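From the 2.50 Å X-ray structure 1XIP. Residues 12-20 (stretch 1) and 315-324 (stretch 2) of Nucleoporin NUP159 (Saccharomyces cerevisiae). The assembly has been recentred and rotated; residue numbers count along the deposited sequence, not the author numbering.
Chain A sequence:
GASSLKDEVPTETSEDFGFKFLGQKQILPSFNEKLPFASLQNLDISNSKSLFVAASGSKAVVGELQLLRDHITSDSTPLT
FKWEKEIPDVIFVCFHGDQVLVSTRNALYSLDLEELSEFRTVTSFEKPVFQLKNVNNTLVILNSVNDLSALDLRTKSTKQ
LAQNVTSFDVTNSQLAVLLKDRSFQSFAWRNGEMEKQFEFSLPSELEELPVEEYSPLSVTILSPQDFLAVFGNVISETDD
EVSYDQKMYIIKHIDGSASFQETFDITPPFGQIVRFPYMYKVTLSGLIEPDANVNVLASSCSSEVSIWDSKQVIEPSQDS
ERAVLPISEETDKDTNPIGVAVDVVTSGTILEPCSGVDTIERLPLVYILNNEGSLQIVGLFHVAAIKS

Stretch 1, residues 12-20: ETSEDFGFK
Stretch 2 315-324: EPSQDSERAV

Segments far apart in sequence often join through a short run of β-pairing and then, where the strands part, through a few well-placed side chains. Residues 12-20 and 315-324 of yeast NUP159 illustrate the principle, burying 533 Å² between them.

Pairing begins with two parallel strands, 12-14 and 315-316, in extended conformation (phi/psi -86/120 at T13, -102/135 at E315). T13 lies beside E315, CA to CA 4.9 Å, and S14 beside P316, CA to CA 5.2 Å. E315 is the hinge of the ladder: its N donates to E12 O at 2.8 Å, and its O accepts from S14 N at 2.9 Å. Between these bonds T13 CA adds a C-H contact to E315 O at 3.3 Å. P316, a proline, has no amide hydrogen to offer.

Side chains alternate across the sheet. T13 and E315 share one face, S14 and P316 the other. T13 (chi1 -54°, m) places CG2 3.9 Å from S317 CB. S14 is t, with OG accepting a weak 3.4 Å bond from D16 N as the chain turns. E315 (chi1 m, chi2 t) brings OE2 within 3.1 Å of R322 NH1, a pairing of charges without a directed N-H. R322 bends back over its own stretch through off-well torsions (chi1 -23°, chi2 -139°, chi3 140°), and its NH2 donates to P316 O at 2.8 Å.

Past the ladder the contacts become looser. S317, with chi1 at 47° (p), turns toward stretch 1, its OG 3.4 Å from E15 CG. The end of E15 comes nearer than its CA-to-CB direction suggests, through chi1 -149° and chi2 133°. P316, its ring C-gamma exo, sets CB 3.4 Å from F17 O.

The segments meet closely again at F19 and E321, CA to CA 4.6 Å. Stretch 2 returns through a turn in which E321 N donates to Q318 O at 3.3 Å; F19 N then donates to E321 O at 2.8 Å, while E321 CA lies 3.5 Å from F19 O. Glycine suits the neighbouring position: G18 CA is already 3.5 Å from E321 CG, and a CB on G18 would point toward that atom and clash with it.

F19 points toward stretch 2 with chi1 -67° (m) and chi2 -86°, laying one ring face under A323. A323 CB sits 3.5 Å from the centroid of the F19 ring, 11° off its normal, a CH-π contact between a methyl and the aromatic cloud. E321 O lies at the ring edge. One phenylalanine thus joins backbone pairing to apolar packing.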

# COMPACT_ATOMS: atom_id res chain seq x y z
N GLU A 12 -16.62 -10.96 -11.37
CA GLU A 12 -17.81 -11.53 -10.78
C GLU A 12 -18.60 -10.44 -10.09
O GLU A 12 -18.04 -9.66 -9.33
CB GLU A 12 -17.42 -12.62 -9.78
CG GLU A 12 -18.60 -13.36 -9.17
CD GLU A 12 -18.18 -14.20 -7.99
OE1 GLU A 12 -18.05 -15.43 -8.14
OE2 GLU A 12 -18.00 -13.64 -6.90
N THR A 13 -19.90 -10.37 -10.39
CA THR A 13 -20.84 -9.60 -9.61
C THR A 13 -21.31 -10.48 -8.47
O THR A 13 -21.87 -11.55 -8.70
CB THR A 13 -22.02 -9.17 -10.46
OG1 THR A 13 -21.54 -8.48 -11.61
CG2 THR A 13 -22.85 -8.11 -9.74
N SER A 14 -21.07 -10.03 -7.25
CA SER A 14 -21.39 -10.83 -6.08
C SER A 14 -22.43 -10.11 -5.25
O SER A 14 -22.31 -8.91 -4.99
CB SER A 14 -20.13 -11.10 -5.25
OG SER A 14 -20.38 -12.04 -4.21
N GLU A 15 -23.45 -10.85 -4.83
CA GLU A 15 -24.47 -10.31 -3.94
C GLU A 15 -24.16 -10.61 -2.48
O GLU A 15 -25.01 -10.43 -1.59
CB GLU A 15 -25.85 -10.85 -4.33
CG GLU A 15 -26.98 -9.88 -4.03
CD GLU A 15 -27.95 -9.72 -5.18
OE1 GLU A 15 -27.51 -9.71 -6.37
OE2 GLU A 15 -29.16 -9.61 -4.89
N ASP A 16 -22.93 -11.08 -2.22
CA ASP A 16 -22.50 -11.43 -0.87
C ASP A 16 -21.41 -10.50 -0.34
O ASP A 16 -20.96 -10.63 0.79
CB ASP A 16 -21.99 -12.87 -0.83
CG ASP A 16 -22.97 -13.86 -1.42
OD1 ASP A 16 -22.50 -14.83 -2.06
OD2 ASP A 16 -24.21 -13.76 -1.30
N PHE A 17 -20.98 -9.56 -1.18
CA PHE A 17 -19.90 -8.64 -0.84
C PHE A 17 -20.39 -7.23 -0.94
O PHE A 17 -21.10 -6.87 -1.90
CB PHE A 17 -18.71 -8.81 -1.78
CG PHE A 17 -17.80 -9.92 -1.39
CD1 PHE A 17 -17.76 -11.12 -2.13
CD2 PHE A 17 -16.98 -9.80 -0.27
CE1 PHE A 17 -16.91 -12.17 -1.76
CE2 PHE A 17 -16.13 -10.84 0.11
CZ PHE A 17 -16.09 -12.03 -0.63
N GLY A 18 -20.00 -6.42 0.04
CA GLY A 18 -20.21 -4.99 -0.04
C GLY A 18 -19.49 -4.20 1.03
O GLY A 18 -19.08 -4.75 2.06
N PHE A 19 -19.33 -2.90 0.77
CA PHE A 19 -18.81 -1.97 1.74
C PHE A 19 -19.95 -1.19 2.39
O PHE A 19 -20.94 -0.87 1.74
CB PHE A 19 -17.82 -1.03 1.09
CG PHE A 19 -16.56 -1.69 0.61
CD1 PHE A 19 -15.47 -1.87 1.48
CD2 PHE A 19 -16.45 -2.13 -0.70
CE1 PHE A 19 -14.29 -2.48 1.03
CE2 PHE A 19 -15.29 -2.72 -1.15
CZ PHE A 19 -14.20 -2.90 -0.29
N LYS A 20 -19.81 -0.93 3.68
CA LYS A 20 -20.72 -0.05 4.41
C LYS A 20 -19.94 1.18 4.85
O LYS A 20 -18.98 1.06 5.61
CB LYS A 20 -21.30 -0.77 5.63
CG LYS A 20 -22.76 -0.43 5.90
CD LYS A 20 -22.90 0.75 6.89
CE LYS A 20 -24.25 1.48 6.70
NZ LYS A 20 -25.25 1.19 7.79
N GLU A 315 -17.09 -7.29 -8.10
CA GLU A 315 -17.85 -6.08 -7.95
C GLU A 315 -19.07 -6.43 -7.12
O GLU A 315 -19.70 -7.47 -7.35
CB GLU A 315 -18.28 -5.54 -9.32
CG GLU A 315 -17.26 -4.61 -9.99
CD GLU A 315 -17.89 -3.69 -11.03
OE1 GLU A 315 -18.46 -4.18 -12.04
OE2 GLU A 315 -17.83 -2.45 -10.84
N PRO A 316 -19.39 -5.59 -6.13
CA PRO A 316 -20.67 -5.69 -5.42
C PRO A 316 -21.82 -5.41 -6.39
O PRO A 316 -21.62 -4.72 -7.40
CB PRO A 316 -20.57 -4.57 -4.38
CG PRO A 316 -19.13 -4.29 -4.26
CD PRO A 316 -18.55 -4.50 -5.60
N SER A 317 -23.00 -5.94 -6.09
CA SER A 317 -24.13 -5.88 -7.03
C SER A 317 -24.88 -4.54 -7.03
O SER A 317 -25.79 -4.35 -7.83
CB SER A 317 -25.11 -7.05 -6.80
OG SER A 317 -25.42 -7.21 -5.42
N GLN A 318 -24.49 -3.63 -6.15
CA GLN A 318 -25.13 -2.31 -6.10
C GLN A 318 -24.13 -1.20 -5.80
O GLN A 318 -23.10 -1.45 -5.18
CB GLN A 318 -26.28 -2.31 -5.10
CG GLN A 318 -27.65 -2.26 -5.78
CD GLN A 318 -28.71 -2.99 -4.99
OE1 GLN A 318 -29.03 -2.61 -3.86
NE2 GLN A 318 -29.26 -4.06 -5.58
N ASP A 319 -24.45 0.01 -6.25
CA ASP A 319 -23.49 1.13 -6.25
C ASP A 319 -23.19 1.75 -4.88
O ASP A 319 -22.13 2.35 -4.70
CB ASP A 319 -23.90 2.21 -7.26
CG ASP A 319 -23.01 2.21 -8.50
OD1 ASP A 319 -21.80 2.47 -8.37
OD2 ASP A 319 -23.45 1.95 -9.65
N SER A 320 -24.11 1.62 -3.93
CA SER A 320 -23.88 2.11 -2.56
C SER A 320 -22.87 1.23 -1.78
O SER A 320 -22.38 1.63 -0.72
CB SER A 320 -25.20 2.21 -1.80
OG SER A 320 -26.01 1.06 -2.00
N GLU A 321 -22.57 0.05 -2.33
CA GLU A 321 -21.72 -0.95 -1.67
C GLU A 321 -20.27 -0.92 -2.14
O GLU A 321 -19.48 -1.81 -1.79
CB GLU A 321 -22.30 -2.35 -1.89
CG GLU A 321 -23.00 -2.91 -0.68
CD GLU A 321 -24.49 -2.66 -0.70
OE1 GLU A 321 -25.20 -3.30 -1.51
OE2 GLU A 321 -24.96 -1.81 0.10
N ARG A 322 -19.92 0.08 -2.95
CA ARG A 322 -18.54 0.26 -3.42
C ARG A 322 -17.80 1.26 -2.54
O ARG A 322 -18.34 2.31 -2.19
CB ARG A 322 -18.48 0.73 -4.88
CG ARG A 322 -19.71 0.41 -5.72
CD ARG A 322 -19.40 -0.05 -7.13
NE ARG A 322 -20.29 -1.14 -7.54
CZ ARG A 322 -20.64 -1.41 -8.80
NH1 ARG A 322 -20.18 -0.67 -9.80
NH2 ARG A 322 -21.45 -2.44 -9.06
N ALA A 323 -16.57 0.92 -2.16
CA ALA A 323 -15.69 1.84 -1.46
C ALA A 323 -14.95 2.71 -2.46
O ALA A 323 -14.27 2.21 -3.37
CB ALA A 323 -14.72 1.10 -0.56
N VAL A 324 -15.09 4.01 -2.28
CA VAL A 324 -14.53 5.01 -3.17
C VAL A 324 -14.06 6.14 -2.29
O VAL A 324 -14.65 6.40 -1.23
CB VAL A 324 -15.59 5.51 -4.23
CG1 VAL A 324 -16.76 6.28 -3.56
CG2 VAL A 324 -14.94 6.35 -5.31